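Local structure of periplasmic divalent cation tolerance protein (Synechococcus elongatus, 6GDX) at residues Leu37-Ser41 with Gln104-Ala108; Ala46-Ala50 with Gln83-Phe87. The protein is a trimeric PII-like protein of the CutA family whose assigned copper binding is uncertain and which may instead carry or signal with a small molecule. All coordinates share one frame; numbering follows the deposited sequence.

Interaction 1 of 2, residues Leu37-Ser41 with Gln104-Ala108; sequences LTTVS and QHPYA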
ATOM      1  N   LEU B  37       3.866   3.722  -7.460  1.00  8.24           N
ATOM      2  CA  LEU B  37       2.734   2.823  -7.694  1.00  8.55           C
ATOM      3  C   LEU B  37       2.151   3.067  -9.055  1.00  8.18           C
ATOM      4  O   LEU B  37       1.863   4.222  -9.426  1.00  9.57           O
ATOM      5  CB  LEU B  37       1.658   3.082  -6.634  1.00  9.58           C
ATOM      6  CG  LEU B  37       2.120   3.058  -5.179  1.00 12.32           C
ATOM      7  CD1 LEU B  37       0.946   3.403  -4.268  1.00 13.75           C
ATOM      8  CD2 LEU B  37       2.819   1.786  -4.795  1.00 14.95           C
ATOM      9  N   THR B  38       1.987   1.997  -9.819  1.00  8.23           N
ATOM     10  CA  THR B  38       1.301   2.056 -11.103  1.00  8.28           C
ATOM     11  C   THR B  38       0.557   0.733 -11.313  1.00  8.31           C
ATOM     12  O   THR B  38       0.713  -0.201 -10.521  1.00  9.76           O
ATOM     13  CB  THR B  38       2.266   2.359 -12.253  1.00  9.74           C
ATOM     14  OG1 THR B  38       1.521   2.623 -13.449  1.00 10.03           O
ATOM     15  CG2 THR B  38       3.239   1.256 -12.496  1.00 11.42           C
ATOM     16  N   THR B  39      -0.259   0.660 -12.358  1.00  8.82           N
ATOM     17  CA  THR B  39      -0.944  -0.587 -12.719  1.00  9.15           C
ATOM     18  C   THR B  39      -0.711  -0.873 -14.181  1.00  9.10           C
ATOM     19  O   THR B  39      -0.489   0.025 -14.987  1.00 10.10           O
ATOM     20  CB  THR B  39      -2.447  -0.531 -12.430  1.00 10.38           C
ATOM     21  OG1 THR B  39      -3.054   0.408 -13.297  1.00 13.43           O
ATOM     22  CG2 THR B  39      -2.739  -0.180 -10.996  1.00 10.84           C
ATOM     23  N   VAL B  40      -0.782  -2.169 -14.515  1.00  9.12           N
ATOM     24  CA  VAL B  40      -0.848  -2.630 -15.896  1.00  9.43           C
ATOM     25  C   VAL B  40      -1.987  -3.645 -15.982  1.00  9.74           C
ATOM     26  O   VAL B  40      -2.611  -3.984 -14.974  1.00 10.80           O
ATOM     27  CB  VAL B  40       0.484  -3.255 -16.358  1.00 10.53           C
ATOM     28  CG1 VAL B  40       1.600  -2.249 -16.296  1.00 11.38           C
ATOM     29  CG2 VAL B  40       0.837  -4.490 -15.539  1.00 10.82           C
ATOM     30  N   SER B  41      -2.292  -4.118 -17.188  1.00 10.40           N
ATOM     31  CA  SER B  41      -3.444  -4.989 -17.342  1.00 11.54           C
ATOM     32  C   SER B  41      -3.177  -6.445 -16.968  1.00 11.69           C
ATOM     33  O   SER B  41      -4.000  -7.039 -16.276  1.00 13.90           O
ATOM     34  CB  SER B  41      -3.981  -4.924 -18.770  1.00 13.20           C
ATOM     35  OG  SER B  41      -5.079  -5.788 -18.940  1.00 17.49           O
ATOM     36  N   GLN B 104       8.019   2.873 -21.694  1.00 16.53           N
ATOM     37  CA  GLN B 104       7.959   1.432 -21.540  1.00 16.86           C
ATOM     38  C   GLN B 104       6.641   0.917 -20.987  1.00 16.86           C
ATOM     39  O   GLN B 104       6.313  -0.254 -21.200  1.00 17.87           O
ATOM     40  CB  GLN B 104       9.115   0.936 -20.645  1.00 19.12           C
ATOM     41  CG  GLN B 104      10.496   1.308 -21.165  1.00 20.96           C
ATOM     42  CD  GLN B 104      10.718   0.818 -22.575  1.00 25.55           C
ATOM     43  OE1 GLN B 104      10.514  -0.356 -22.850  1.00 27.91           O
ATOM     44  NE2 GLN B 104      11.073   1.728 -23.491  1.00 29.64           N
ATOM     45  N   HIS B 105       5.878   1.757 -20.287  1.00 16.07           N
ATOM     46  CA  HIS B 105       4.626   1.266 -19.706  1.00 15.37           C
ATOM     47  C   HIS B 105       3.656   0.933 -20.845  1.00 16.19           C
ATOM     48  O   HIS B 105       3.607   1.652 -21.860  1.00 18.01           O
ATOM     49  CB  HIS B 105       4.031   2.361 -18.841  1.00 15.06           C
ATOM     50  CG  HIS B 105       2.943   1.898 -17.935  1.00 13.75           C
ATOM     51  ND1 HIS B 105       1.691   1.504 -18.358  1.00 13.96           N
ATOM     52  CD2 HIS B 105       2.944   1.804 -16.586  1.00 13.04           C
ATOM     53  CE1 HIS B 105       0.963   1.212 -17.288  1.00 13.26           C
ATOM     54  NE2 HIS B 105       1.699   1.396 -16.203  1.00 12.91           N
ATOM     55  N   PRO B 106       2.852  -0.132 -20.708  1.00 16.24           N
ATOM     56  CA  PRO B 106       1.898  -0.458 -21.785  1.00 17.12           C
ATOM     57  C   PRO B 106       0.728   0.529 -21.997  1.00 18.22           C
ATOM     58  O   PRO B 106       0.125   0.543 -23.047  1.00 19.35           O
ATOM     59  CB  PRO B 106       1.372  -1.852 -21.388  1.00 17.62           C
ATOM     60  CG  PRO B 106       1.593  -1.920 -19.928  1.00 18.62           C
ATOM     61  CD  PRO B 106       2.870  -1.181 -19.665  1.00 16.55           C
ATOM     62  N   TYR B 107       0.400   1.334 -20.993  1.00 15.96           N
ATOM     63  CA  TYR B 107      -0.720   2.265 -21.082  1.00 16.09           C
ATOM     64  C   TYR B 107      -0.204   3.633 -21.519  1.00 16.63           C
ATOM     65  O   TYR B 107       0.874   4.062 -21.107  1.00 17.62           O
ATOM     66  CB  TYR B 107      -1.397   2.496 -19.716  1.00 15.67           C
ATOM     67  CG  TYR B 107      -2.145   1.325 -19.100  1.00 15.15           C
ATOM     68  CD1 TYR B 107      -2.256   0.082 -19.731  1.00 16.54           C
ATOM     69  CD2 TYR B 107      -2.765   1.498 -17.887  1.00 15.62           C
ATOM     70  CE1 TYR B 107      -2.969  -0.948 -19.138  1.00 17.17           C
ATOM     71  CE2 TYR B 107      -3.482   0.480 -17.287  1.00 15.55           C
ATOM     72  CZ  TYR B 107      -3.588  -0.739 -17.910  1.00 16.21           C
ATOM     73  OH  TYR B 107      -4.297  -1.750 -17.283  1.00 16.93           O
ATOM     74  N   ALA B 108      -1.021   4.333 -22.305  1.00 17.40           N
ATOM     75  CA  ALA B 108      -0.699   5.708 -22.725  1.00 18.83           C
ATOM     76  C   ALA B 108      -0.730   6.697 -21.569  1.00 18.77           C
ATOM     77  O   ALA B 108       0.038   7.642 -21.570  1.00 20.09           O
ATOM     78  CB  ALA B 108      -1.614   6.168 -23.851  1.00 20.96           C
TER
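NE2 of H105 meets two oxygens of the strand at once, donating to OG1 of T38 at 3.0 Å in a bond tilted 27° out of the imidazole plane. NE2 of H105 also lies 2.9 Å from O of T39, which sits at the ring edge, in plane, but the bond is weak, with an N-H...O angle of only 116°. The other ring nitrogen is an acceptor within its own segment: N of Y107 donates to ND1 of H105 at 2.9 Å, nearly straight and in plane. Both ring nitrogens are thus used, which fixes the flip of the imidazole. With CG anti to the backbone N (chi1 -166°), the ring extends from the end of helix 91-104 to strand 33-40 of the ferredoxin-like sheet. The hydroxyl of T38 has a further partner in O of E111.

V40 packs beside this polar site. CG1 of V40 lies over one face of the H105 ring, 4.0 Å from the centroid, a CH-pi contact. CG1 of V40 also touches CG of P106 at 3.6 Å. The Y107 ring leans obliquely on the strand's end, where its OH comes 3.3 Å from C of V40. That hydroxyl is hydrogen-bonded to E82, whose other carboxylate oxygen bonds OG1 of T39. A Bis-Tris molecule, probably from the crystallisation liquor though it may mark a pocket, lies about 4 Å from the Y107 side chain.

Interaction 2 of 2, residues Ala46-Ala50 with Gln83-Phe87; sequences AQQLA and QQMSF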
ATOM      1  N   ALA B  46       3.175  -7.099 -16.321  1.00  9.82           N
ATOM      2  CA  ALA B  46       3.773  -6.676 -15.068  1.00  9.62           C
ATOM      3  C   ALA B  46       5.128  -7.325 -14.851  1.00  9.48           C
ATOM      4  O   ALA B  46       6.077  -6.667 -14.440  1.00  9.74           O
ATOM      5  CB  ALA B  46       2.853  -6.987 -13.922  1.00  9.57           C
ATOM      6  N   GLN B  47       5.215  -8.627 -15.126  1.00  9.73           N
ATOM      7  CA  GLN B  47       6.468  -9.354 -14.917  1.00 10.14           C
ATOM      8  C   GLN B  47       7.567  -8.776 -15.838  1.00 10.72           C
ATOM      9  O   GLN B  47       8.694  -8.593 -15.422  1.00 11.32           O
ATOM     10  CB  GLN B  47       6.252 -10.846 -15.199  1.00 10.77           C
ATOM     11  CG  GLN B  47       5.394 -11.538 -14.181  1.00 10.80           C
ATOM     12  CD  GLN B  47       5.009 -12.936 -14.576  1.00 12.03           C
ATOM     13  OE1 GLN B  47       4.951 -13.269 -15.771  1.00 13.64           O
ATOM     14  NE2 GLN B  47       4.731 -13.780 -13.587  1.00 12.92           N
ATOM     15  N   GLN B  48       7.214  -8.499 -17.077  1.00 11.15           N
ATOM     16  CA  GLN B  48       8.168  -7.975 -18.026  1.00 12.03           C
ATOM     17  C   GLN B  48       8.635  -6.578 -17.656  1.00 11.81           C
ATOM     18  O   GLN B  48       9.845  -6.253 -17.748  1.00 12.53           O
ATOM     19  CB  GLN B  48       7.581  -8.030 -19.430  1.00 14.27           C
ATOM     20  CG  GLN B  48       7.487  -9.476 -19.938  1.00 17.99           C
ATOM     21  CD  GLN B  48       6.950  -9.618 -21.351  1.00 23.72           C
ATOM     22  OE1 GLN B  48       6.682  -8.631 -22.032  1.00 30.39           O
ATOM     23  NE2 GLN B  48       6.805 -10.865 -21.804  1.00 26.17           N
ATOM     24  N   LEU B  49       7.703  -5.727 -17.241  1.00 10.84           N
ATOM     25  CA  LEU B  49       8.061  -4.354 -16.889  1.00 10.78           C
ATOM     26  C   LEU B  49       8.907  -4.340 -15.627  1.00 10.02           C
ATOM     27  O   LEU B  49       9.860  -3.573 -15.528  1.00 11.31           O
ATOM     28  CB  LEU B  49       6.807  -3.524 -16.706  1.00 11.29           C
ATOM     29  CG  LEU B  49       6.945  -2.020 -16.597  1.00 12.80           C
ATOM     30  CD1 LEU B  49       7.475  -1.448 -17.896  1.00 14.41           C
ATOM     31  CD2 LEU B  49       5.605  -1.386 -16.233  1.00 13.25           C
ATOM     32  N   ALA B  50       8.535  -5.175 -14.656  1.00  9.86           N
ATOM     33  CA  ALA B  50       9.291  -5.244 -13.419  1.00 10.51           C
ATOM     34  C   ALA B  50      10.728  -5.681 -13.682  1.00 10.66           C
ATOM     35  O   ALA B  50      11.675  -5.081 -13.180  1.00 11.54           O
ATOM     36  CB  ALA B  50       8.621  -6.191 -12.463  1.00 10.78           C
ATOM     37  N   GLN B  83      -2.894  -5.432 -12.598  1.00  9.34           N
ATOM     38  CA  GLN B  83      -1.815  -5.794 -11.690  1.00  9.11           C
ATOM     39  C   GLN B  83      -1.331  -4.502 -11.073  1.00  9.01           C
ATOM     40  O   GLN B  83      -0.893  -3.589 -11.796  1.00  9.95           O
ATOM     41  CB  GLN B  83      -0.663  -6.440 -12.442  1.00 10.01           C
ATOM     42  CG  GLN B  83      -1.085  -7.716 -13.179  1.00 11.80           C
ATOM     43  CD  GLN B  83      -1.302  -8.894 -12.257  1.00 14.11           C
ATOM     44  OE1 GLN B  83      -0.538  -9.115 -11.326  1.00 17.96           O
ATOM     45  NE2 GLN B  83      -2.324  -9.673 -12.523  1.00 15.29           N
ATOM     46  N   GLN B  84      -1.374  -4.405  -9.752  1.00  8.55           N
ATOM     47  CA  GLN B  84      -0.770  -3.296  -9.041  1.00  8.54           C
ATOM     48  C   GLN B  84       0.723  -3.551  -8.926  1.00  8.62           C
ATOM     49  O   GLN B  84       1.147  -4.611  -8.447  1.00 10.11           O
ATOM     50  CB  GLN B  84      -1.376  -3.170  -7.638  1.00  9.57           C
ATOM     51  CG  GLN B  84      -0.825  -2.030  -6.798  1.00 10.70           C
ATOM     52  CD  GLN B  84      -1.305  -0.708  -7.318  1.00 12.00           C
ATOM     53  OE1 GLN B  84      -2.514  -0.468  -7.338  1.00 13.59           O
ATOM     54  NE2 GLN B  84      -0.401   0.146  -7.786  1.00 13.93           N
ATOM     55  N   MET B  85       1.510  -2.561  -9.275  1.00  8.38           N
ATOM     56  CA  MET B  85       2.953  -2.613  -9.167  1.00  8.79           C
ATOM     57  C   MET B  85       3.459  -1.580  -8.186  1.00  8.46           C
ATOM     58  O   MET B  85       2.921  -0.461  -8.127  1.00 10.18           O
ATOM     59  CB  MET B  85       3.575  -2.382 -10.538  1.00  9.50           C
ATOM     60  CG  MET B  85       3.048  -3.326 -11.587  1.00 10.72           C
ATOM     61  SD  MET B  85       3.876  -3.150 -13.202  1.00 11.13           S
ATOM     62  CE  MET B  85       5.481  -3.800 -12.776  1.00 10.48           C
ATOM     63  N   SER B  86       4.451  -1.958  -7.403  1.00  7.74           N
ATOM     64  CA  SER B  86       5.111  -1.068  -6.460  1.00  8.39           C
ATOM     65  C   SER B  86       6.604  -1.158  -6.690  1.00  8.22           C
ATOM     66  O   SER B  86       7.218  -2.209  -6.444  1.00  9.08           O
ATOM     67  CB  SER B  86       4.760  -1.465  -5.039  1.00  9.89           C
ATOM     68  OG  SER B  86       5.526  -0.754  -4.111  1.00 13.13           O
ATOM     69  N   PHE B  87       7.173  -0.081  -7.171  1.00  7.80           N
ATOM     70  CA  PHE B  87       8.593   0.024  -7.493  1.00  8.45           C
ATOM     71  C   PHE B  87       9.296   0.692  -6.316  1.00  8.56           C
ATOM     72  O   PHE B  87       8.980   1.833  -5.938  1.00  9.61           O
ATOM     73  CB  PHE B  87       8.829   0.896  -8.734  1.00  9.31           C
ATOM     74  CG  PHE B  87       8.303   0.327 -10.032  1.00  9.40           C
ATOM     75  CD1 PHE B  87       6.943   0.313 -10.328  1.00  9.86           C
ATOM     76  CD2 PHE B  87       9.173  -0.159 -10.985  1.00 10.35           C
ATOM     77  CE1 PHE B  87       6.481  -0.209 -11.516  1.00 10.16           C
ATOM     78  CE2 PHE B  87       8.712  -0.670 -12.190  1.00 11.54           C
ATOM     79  CZ  PHE B  87       7.368  -0.666 -12.473  1.00 10.71           C
TER
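Helix 46-50 runs nearly parallel to strand 83-87, with 14° between their directions and 10.1 Å between the axes at closest approach. This is helix-on-sheet packing of the ferredoxin-like fold: helix 43-55 lies against one face of the antiparallel sheet, here on strand 76-90. No hydrogen bond crosses the contact.

M85 fills the middle. Its side chain leaves the strand with CG anti to the carbonyl carbon, runs straight through chi2 (-175°), then bends at chi3 (70°). SD of M85 comes between the side chains of A46 and L49, 4.0 Å from CB of A46 and 3.9 Å from CD2 of L49. CE of M85 reaches further along the helix, 4.0 Å from CB of A50. The small side chains of A46 and A50 are consistent with this close approach of the thioether to the helix backbone. An alanine in place of M85 would probably open a gap beneath the helix, with A46, L49 and A50 losing their shared partner.

At the lower-numbered end of the strand, CB of Q83 touches CB of A46 at 3.9 Å. At the other end L49 meets F87 at the ring edge, CD2 to CZ at 4.2 Å. W100 and L101 of helix 91-104 also pack on L49, and L97 touches F87, so the second helix borders this contact. C70 of a second subunit also packs on A50. The O atom of A46 accepts the helical bond from N of A50, and CE of M85 lies 3.4 Å from that same oxygen.

The two contacts are neighbours, their centres about 8 Å apart. They share one antiparallel sheet, in which strands 33-40 and 76-90 lie side by side. Backbone bonds join them directly: N of M85 to O of T38, and N of Q83 to O of V40, both 2.8 Å. Along the chain, strand 33-40 leads into helix 43-55, and interaction 2 is nested inside the loop closed by interaction 1. Interaction 2 lays the first helix on the sheet. Interaction 1 ties the turn after helix 91-104 to the same sheet. V40 also touches A46, and Q104 touches L49. Together they join helix 43-55 and the loop after helix 91-104 to the two central strands, 33-40 and 76-90.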